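Local coordinates for protein 3-hydroxyacyl-thioester dehydratase X (Mycobacterium tuberculosis, PDB 4OOB) that hydrates trans-2-enoyl-CoA thioesters and dehydrates the matching (3R)-3-hydroxyacyl-CoA thioesters, with a preference for C8 to C12 chains, at residues A[25-28]-A[29-33]; A[68-71]-A[72-75]; A[129-132]-A[133-136]. All coordinates share one frame; numbering follows the deposited sequence.

Contact 1. Residues A[25-28]-A[29-33]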
loop_
_atom_site.group_PDB
_atom_site.type_symbol
_atom_site.label_atom_id
_atom_site.label_comp_id
_atom_site.label_asym_id
_atom_site.label_seq_id
_atom_site.Cartn_x
_atom_site.Cartn_y
_atom_site.Cartn_z
ATOM N N ALA A 25 1.102 -7.980 -15.149
ATOM C CA ALA A 25 -0.185 -8.576 -15.566
ATOM C C ALA A 25 -0.817 -9.294 -14.407
ATOM O O ALA A 25 -1.995 -9.184 -14.179
ATOM C CB ALA A 25 -0.000 -9.553 -16.736
ATOM N N ALA A 26 -0.001 -10.036 -13.676
ATOM C CA ALA A 26 -0.513 -10.857 -12.590
ATOM C C ALA A 26 -1.026 -9.961 -11.489
ATOM O O ALA A 26 -2.028 -10.294 -10.880
ATOM C CB ALA A 26 0.562 -11.802 -12.058
ATOM N N TYR A 27 -0.308 -8.855 -11.244
ATOM C CA TYR A 27 -0.660 -7.818 -10.250
ATOM C C TYR A 27 -1.928 -7.100 -10.643
ATOM O O TYR A 27 -2.838 -6.923 -9.830
ATOM C CB TYR A 27 0.502 -6.786 -10.089
ATOM C CG TYR A 27 0.228 -5.553 -9.193
ATOM C CD1 TYR A 27 -0.446 -4.411 -9.680
ATOM C CD2 TYR A 27 0.675 -5.507 -7.870
ATOM C CE1 TYR A 27 -0.655 -3.285 -8.876
ATOM C CE2 TYR A 27 0.476 -4.396 -7.068
ATOM C CZ TYR A 27 -0.204 -3.287 -7.559
ATOM O OH TYR A 27 -0.393 -2.185 -6.736
ATOM N N ALA A 28 -1.977 -6.620 -11.879
ATOM C CA ALA A 28 -3.196 -6.024 -12.366
ATOM C C ALA A 28 -4.357 -7.020 -12.185
ATOM O O ALA A 28 -5.407 -6.635 -11.672
ATOM C CB ALA A 28 -3.033 -5.604 -13.812
ATOM N N ALA A 29 -4.176 -8.308 -12.508
ATOM C CA ALA A 29 -5.300 -9.262 -12.377
ATOM C C ALA A 29 -5.770 -9.420 -10.933
ATOM O O ALA A 29 -6.982 -9.377 -10.625
ATOM C CB ALA A 29 -4.925 -10.633 -12.942
ATOM N N VAL A 30 -4.814 -9.626 -10.032
ATOM C CA VAL A 30 -5.193 -9.838 -8.623
ATOM C C VAL A 30 -5.824 -8.581 -7.977
ATOM O O VAL A 30 -6.733 -8.716 -7.153
ATOM C CB VAL A 30 -4.025 -10.385 -7.772
ATOM C CG1 VAL A 30 -2.976 -9.324 -7.561
ATOM C CG2 VAL A 30 -4.518 -10.832 -6.412
ATOM N N THR A 31 -5.316 -7.383 -8.315
ATOM C CA THR A 31 -5.872 -6.138 -7.765
ATOM C C THR A 31 -7.135 -5.656 -8.471
ATOM O O THR A 31 -7.818 -4.761 -7.960
ATOM C CB THR A 31 -4.843 -5.010 -7.728
ATOM O OG1 THR A 31 -4.383 -4.708 -9.057
ATOM C CG2 THR A 31 -3.661 -5.420 -6.843
ATOM N N GLY A 32 -7.474 -6.290 -9.597
ATOM C CA GLY A 32 -8.598 -5.892 -10.427
ATOM C C GLY A 32 -8.332 -4.599 -11.200
ATOM O O GLY A 32 -9.238 -3.814 -11.439
ATOM N N LEU A 33 -7.086 -4.336 -11.542
ATOM C CA LEU A 33 -6.706 -3.108 -12.187
ATOM C C LEU A 33 -6.371 -3.467 -13.636
ATOM O O LEU A 33 -6.361 -4.650 -13.999
ATOM C CB LEU A 33 -5.509 -2.545 -11.453
ATOM C CG LEU A 33 -5.663 -1.352 -10.528
ATOM C CD1 LEU A 33 -7.000 -1.222 -9.806
ATOM C CD2 LEU A 33 -4.534 -1.335 -9.536
#

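Contact 2. Residues A[68-71]-A[72-75]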
loop_
_atom_site.group_PDB
_atom_site.type_symbol
_atom_site.label_atom_id
_atom_site.label_comp_id
_atom_site.label_asym_id
_atom_site.label_seq_id
_atom_site.Cartn_x
_atom_site.Cartn_y
_atom_site.Cartn_z
ATOM N N ALA A 68 4.073 -5.755 11.637
ATOM C CA ALA A 68 4.094 -4.364 11.133
ATOM C C ALA A 68 2.759 -3.990 10.555
ATOM O O ALA A 68 2.078 -4.811 9.953
ATOM C CB ALA A 68 5.098 -4.186 10.034
ATOM N N ILE A 69 2.414 -2.735 10.692
ATOM C CA ILE A 69 1.127 -2.270 10.216
ATOM C C ILE A 69 1.422 -1.079 9.330
ATOM O O ILE A 69 2.117 -0.172 9.752
ATOM C CB ILE A 69 0.242 -1.851 11.399
ATOM C CG1 ILE A 69 0.027 -3.046 12.345
ATOM C CG2 ILE A 69 -1.087 -1.239 10.901
ATOM C CD1 ILE A 69 -0.750 -2.679 13.633
ATOM N N HIS A 70 0.907 -1.120 8.103
ATOM C CA HIS A 70 1.036 -0.016 7.186
ATOM C C HIS A 70 -0.003 1.082 7.600
ATOM O O HIS A 70 -1.220 0.879 7.569
ATOM C CB HIS A 70 0.827 -0.538 5.752
ATOM C CG HIS A 70 1.286 0.397 4.704
ATOM N ND1 HIS A 70 1.320 0.071 3.366
ATOM C CD2 HIS A 70 1.737 1.661 4.788
ATOM C CE1 HIS A 70 1.763 1.098 2.673
ATOM N NE2 HIS A 70 1.997 2.083 3.512
ATOM N N THR A 71 0.482 2.267 7.942
ATOM C CA THR A 71 -0.418 3.306 8.409
ATOM C C THR A 71 -0.718 4.355 7.338
ATOM O O THR A 71 -1.828 4.831 7.308
ATOM C CB THR A 71 0.141 4.002 9.650
ATOM O OG1 THR A 71 1.473 4.375 9.378
ATOM C CG2 THR A 71 0.157 3.028 10.912
ATOM N N GLU A 72 0.245 4.662 6.455
ATOM C CA GLU A 72 0.140 5.741 5.489
ATOM C C GLU A 72 1.008 5.522 4.280
ATOM O O GLU A 72 2.098 4.919 4.353
ATOM C CB GLU A 72 0.532 7.079 6.111
ATOM C CG GLU A 72 -0.672 7.955 6.382
ATOM C CD GLU A 72 -0.362 9.268 7.048
ATOM O OE1 GLU A 72 -1.001 9.517 8.095
ATOM O OE2 GLU A 72 0.468 10.050 6.527
ATOM N N ASN A 73 0.530 6.043 3.158
ATOM C CA ASN A 73 1.254 5.946 1.917
ATOM C C ASN A 73 0.972 7.122 1.030
ATOM O O ASN A 73 -0.206 7.409 0.761
ATOM C CB ASN A 73 0.875 4.677 1.165
ATOM C CG ASN A 73 2.030 4.155 0.338
ATOM O OD1 ASN A 73 2.054 4.259 -0.906
ATOM N ND2 ASN A 73 3.006 3.626 1.014
ATOM N N HIS A 74 2.031 7.780 0.565
ATOM C CA HIS A 74 1.887 8.937 -0.309
ATOM C C HIS A 74 2.719 8.690 -1.543
ATOM O O HIS A 74 3.958 8.513 -1.463
ATOM C CB HIS A 74 2.328 10.241 0.367
ATOM C CG HIS A 74 1.580 10.530 1.615
ATOM N ND1 HIS A 74 0.357 11.166 1.615
ATOM C CD2 HIS A 74 1.848 10.214 2.901
ATOM C CE1 HIS A 74 -0.079 11.259 2.858
ATOM N NE2 HIS A 74 0.798 10.668 3.652
ATOM N N ILE A 75 2.030 8.626 -2.679
ATOM C CA ILE A 75 2.705 8.345 -3.954
ATOM C C ILE A 75 2.566 9.609 -4.764
ATOM O O ILE A 75 1.469 10.150 -4.877
ATOM C CB ILE A 75 2.035 7.172 -4.688
ATOM C CG1 ILE A 75 2.506 5.854 -4.081
ATOM C CG2 ILE A 75 2.320 7.202 -6.194
ATOM C CD1 ILE A 75 1.567 4.680 -4.396
#

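Contact 3. Residues A[129-132]-A[133-136]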
loop_
_atom_site.group_PDB
_atom_site.type_symbol
_atom_site.label_atom_id
_atom_site.label_comp_id
_atom_site.label_asym_id
_atom_site.label_seq_id
_atom_site.Cartn_x
_atom_site.Cartn_y
_atom_site.Cartn_z
ATOM N N GLN A 129 5.188 -2.456 19.294
ATOM C CA GLN A 129 5.992 -2.553 20.537
ATOM C C GLN A 129 5.448 -1.531 21.524
ATOM O O GLN A 129 4.808 -0.546 21.114
ATOM C CB GLN A 129 7.489 -2.244 20.285
ATOM C CG GLN A 129 7.737 -0.860 19.724
ATOM C CD GLN A 129 8.992 -0.772 18.890
ATOM O OE1 GLN A 129 10.041 -0.518 19.394
ATOM N NE2 GLN A 129 8.857 -0.934 17.588
ATOM N N ARG A 130 5.743 -1.714 22.803
ATOM C CA ARG A 130 5.426 -0.686 23.824
ATOM C C ARG A 130 6.330 0.514 23.652
ATOM O O ARG A 130 7.512 0.355 23.433
ATOM C CB ARG A 130 5.626 -1.197 25.271
ATOM C CG ARG A 130 4.619 -0.605 26.227
ATOM C CD ARG A 130 4.845 -0.933 27.702
ATOM N NE ARG A 130 5.866 -0.013 28.085
ATOM C CZ ARG A 130 5.708 1.135 28.700
ATOM N NH1 ARG A 130 4.568 1.523 29.229
ATOM N NH2 ARG A 130 6.759 1.877 28.797
ATOM N N THR A 131 5.783 1.707 23.809
ATOM C CA THR A 131 6.575 2.940 23.876
ATOM C C THR A 131 6.155 3.752 25.111
ATOM O O THR A 131 5.139 3.454 25.730
ATOM C CB THR A 131 6.303 3.815 22.641
ATOM O OG1 THR A 131 5.007 4.438 22.753
ATOM C CG2 THR A 131 6.366 2.978 21.346
ATOM N N SER A 132 6.877 4.830 25.398
ATOM C CA SER A 132 6.465 5.787 26.433
ATOM C C SER A 132 5.127 6.487 26.157
ATOM O O SER A 132 4.734 7.310 26.946
ATOM C CB SER A 132 7.506 6.895 26.555
ATOM O OG SER A 132 7.336 7.837 25.486
ATOM N N LEU A 133 4.466 6.225 25.025
ATOM C CA LEU A 133 3.164 6.816 24.727
ATOM C C LEU A 133 2.065 5.768 24.918
ATOM O O LEU A 133 0.896 6.056 24.694
ATOM C CB LEU A 133 3.140 7.352 23.264
ATOM C CG LEU A 133 3.284 8.823 22.894
ATOM C CD1 LEU A 133 4.278 9.559 23.790
ATOM C CD2 LEU A 133 3.658 9.013 21.418
ATOM N N SER A 134 2.435 4.559 25.334
ATOM C CA SER A 134 1.496 3.455 25.368
ATOM C C SER A 134 0.484 3.565 26.523
ATOM O O SER A 134 -0.646 3.057 26.423
ATOM C CB SER A 134 2.233 2.111 25.397
ATOM O OG SER A 134 2.984 1.895 24.190
ATOM N N GLY A 135 0.890 4.207 27.615
ATOM C CA GLY A 135 -0.061 4.648 28.652
ATOM C C GLY A 135 -0.604 5.943 28.081
ATOM O O GLY A 135 0.136 6.941 27.984
ATOM N N GLU A 136 -1.858 5.918 27.636
ATOM C CA GLU A 136 -2.441 7.011 26.897
ATOM C C GLU A 136 -3.528 6.449 26.041
ATOM O O GLU A 136 -3.330 5.427 25.381
ATOM C CB GLU A 136 -1.440 7.707 26.010
ATOM C CG GLU A 136 -2.019 8.424 24.804
ATOM C CD GLU A 136 -0.955 9.251 24.124
ATOM O OE1 GLU A 136 -0.183 9.879 24.882
ATOM O OE2 GLU A 136 -0.870 9.258 22.862
#

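Contact 1. Residues A[25-28]-A[29-33]
With its ring carbon CG anti to the backbone N (chi1 174°), Y27 carries its ring along the helix toward T31, whose own chi1 of 61° sets OG1 between the backbone N and the carbonyl carbon and lays the methyl CG2 beside the N. The two side chains meet one turn apart at the C-terminal end of helix 21-31, where a Schellman motif with G32 as C-prime residue ends the helix. The evidence for a CH-pi contact is direct: T31 CG2 sits 4.1 Å from the centroid of the Y27 ring and only 9° off its normal, hence over the middle of one face.

The same threonine turns its hydroxyl back on the helix. T31 OG1 donates to Y27 O at 2.8 Å, while T31 N bonds to the same Y27 O at 2.9 Å, so one carbonyl accepts two donors, which arrive from opposite faces of its plane. The hydroxyl of buried T31 thus finds its acceptor within its own turn.

The Y27 phenol continues past T31 to hydrogen-bond T42 OG1, and its ring meets Y43 edge-to-face. Helices 158-167 and 193-199 pack against this side of the helix, A198 of the latter touching Y27, T31 and L33.

The helix ends at G32, the first residue to leave helical angles, whose positive phi turns the chain out of the helix. A weak bond joins G32 N to A29 O at 3.3 Å, and L33 then turns back, its side chain lying near the Y27 ring through CD2, 4.4 Å from Y27 CE1. The closing bond runs from L33 N to A28 O, 2.8 Å.

Contact 2. Residues A[68-71]-A[72-75]
A classic beta bulge interrupts strand 69-77, an inner strand of the antiparallel hotdog sheet between strands 116-128 and 212-218. T71 and E72 both face T124 of strand 116-128; backbone bonds from each to T124 document the extra residue, and T71 OG1 adds a bond to T124 O of that neighbouring strand. H70 and N73, three positions apart, can therefore both lie against M194 of helix 193-199.

On that side the H70 ring, with CG anti to the backbone N, swings forward along the strand. Its NE2 comes within 3.0 Å of E72 O, but the N-H...O angle of 129° makes the hydrogen bond weak. The N73 amide approaches the same ring edge with its plane almost perpendicular to the imidazole, 82° between the two, and N73 CB lies 3.7 Å from H70 NE2; F125 and F218 of the flanking strands also meet this ring.

A second histidine makes a stronger polar contact. H74 NE2 donates to E72 OE2 over 3.0 Å at 170°, nearly straight, and the oxygen lies close to the imidazole plane. H74 meets OE2 on its anti side and somewhat out of the carboxylate plane. E72 extends beyond CG, and its other oxygen, OE1, forms a salt bridge with R217, while H74 ND1 hydrogen-bonds S215 OG.

E72 is thus held through both oxygens and H74 through both nitrogens, which fixes the rotation of the carboxylate and the imidazole together. The arginine would be expected to stabilise the ionised carboxylate, which in turn should keep a proton on NE2 of H74.

Contact 3. Residues A[129-132]-A[133-136]
T131 and S134 are the ends of a type I beta turn in the loop that follows strand 116-128, closed by S134 N donating to T131 O at 2.9 Å. A second bond runs the other way: T131 N donates to S134 OG at 2.8 Å with an N-H...O angle of 175°, essentially straight. The serine torsion explains this, since chi1 of -64° puts OG beside its own backbone N and so back toward the first residue of the turn.

Inside the same turn T131 OG1 accepts from L133 N at 2.9 Å, the bond of an ST turn. T131, S132 and L133 are thereby drawn into a compact bend, and L133 CB comes within 3.5 Å of T131 OG1. Ahead of the turn, R130 packs the aliphatic part of its chain on the serine, CG to S134 OG 3.6 Å.

The hydroxyls have a second task. T131 OG1 and S134 OG, each already accepting a backbone N-H, also hydrogen-bond to the carbonyl oxygens of H99 and R100, and S132 OG bonds to E98 OE1. Three side-chain oxygens of the turn are thus accounted for.

These partners place the loop against the connection between strands 86-99 and 102-113. T131 touches L103 and E98, L133 also rests on E98, Q129 pairs through its backbone with R101, and E136 O receives a bond from R100 NE.

In the fold
Contact 2 is the most central, about 6 Å between its centre and that of the chain; contact 1 is partly buried at 14 Å, and contact 3 lies at the surface at 25 Å, on the opposite side of the centre from contact 1. None touches another, yet helix 193-199 packs against both contact 1 and contact 2, and strand 116-128 flanks contact 2 before leading into contact 3. Chemistry follows place: a helix end is closed by backbone bonds, with a methyl-ring contact beside it, an inner strand carries a carboxylate and imidazoles with fixed partners, and an outer loop relies on hydroxyls, mostly bonded to main-chain atoms.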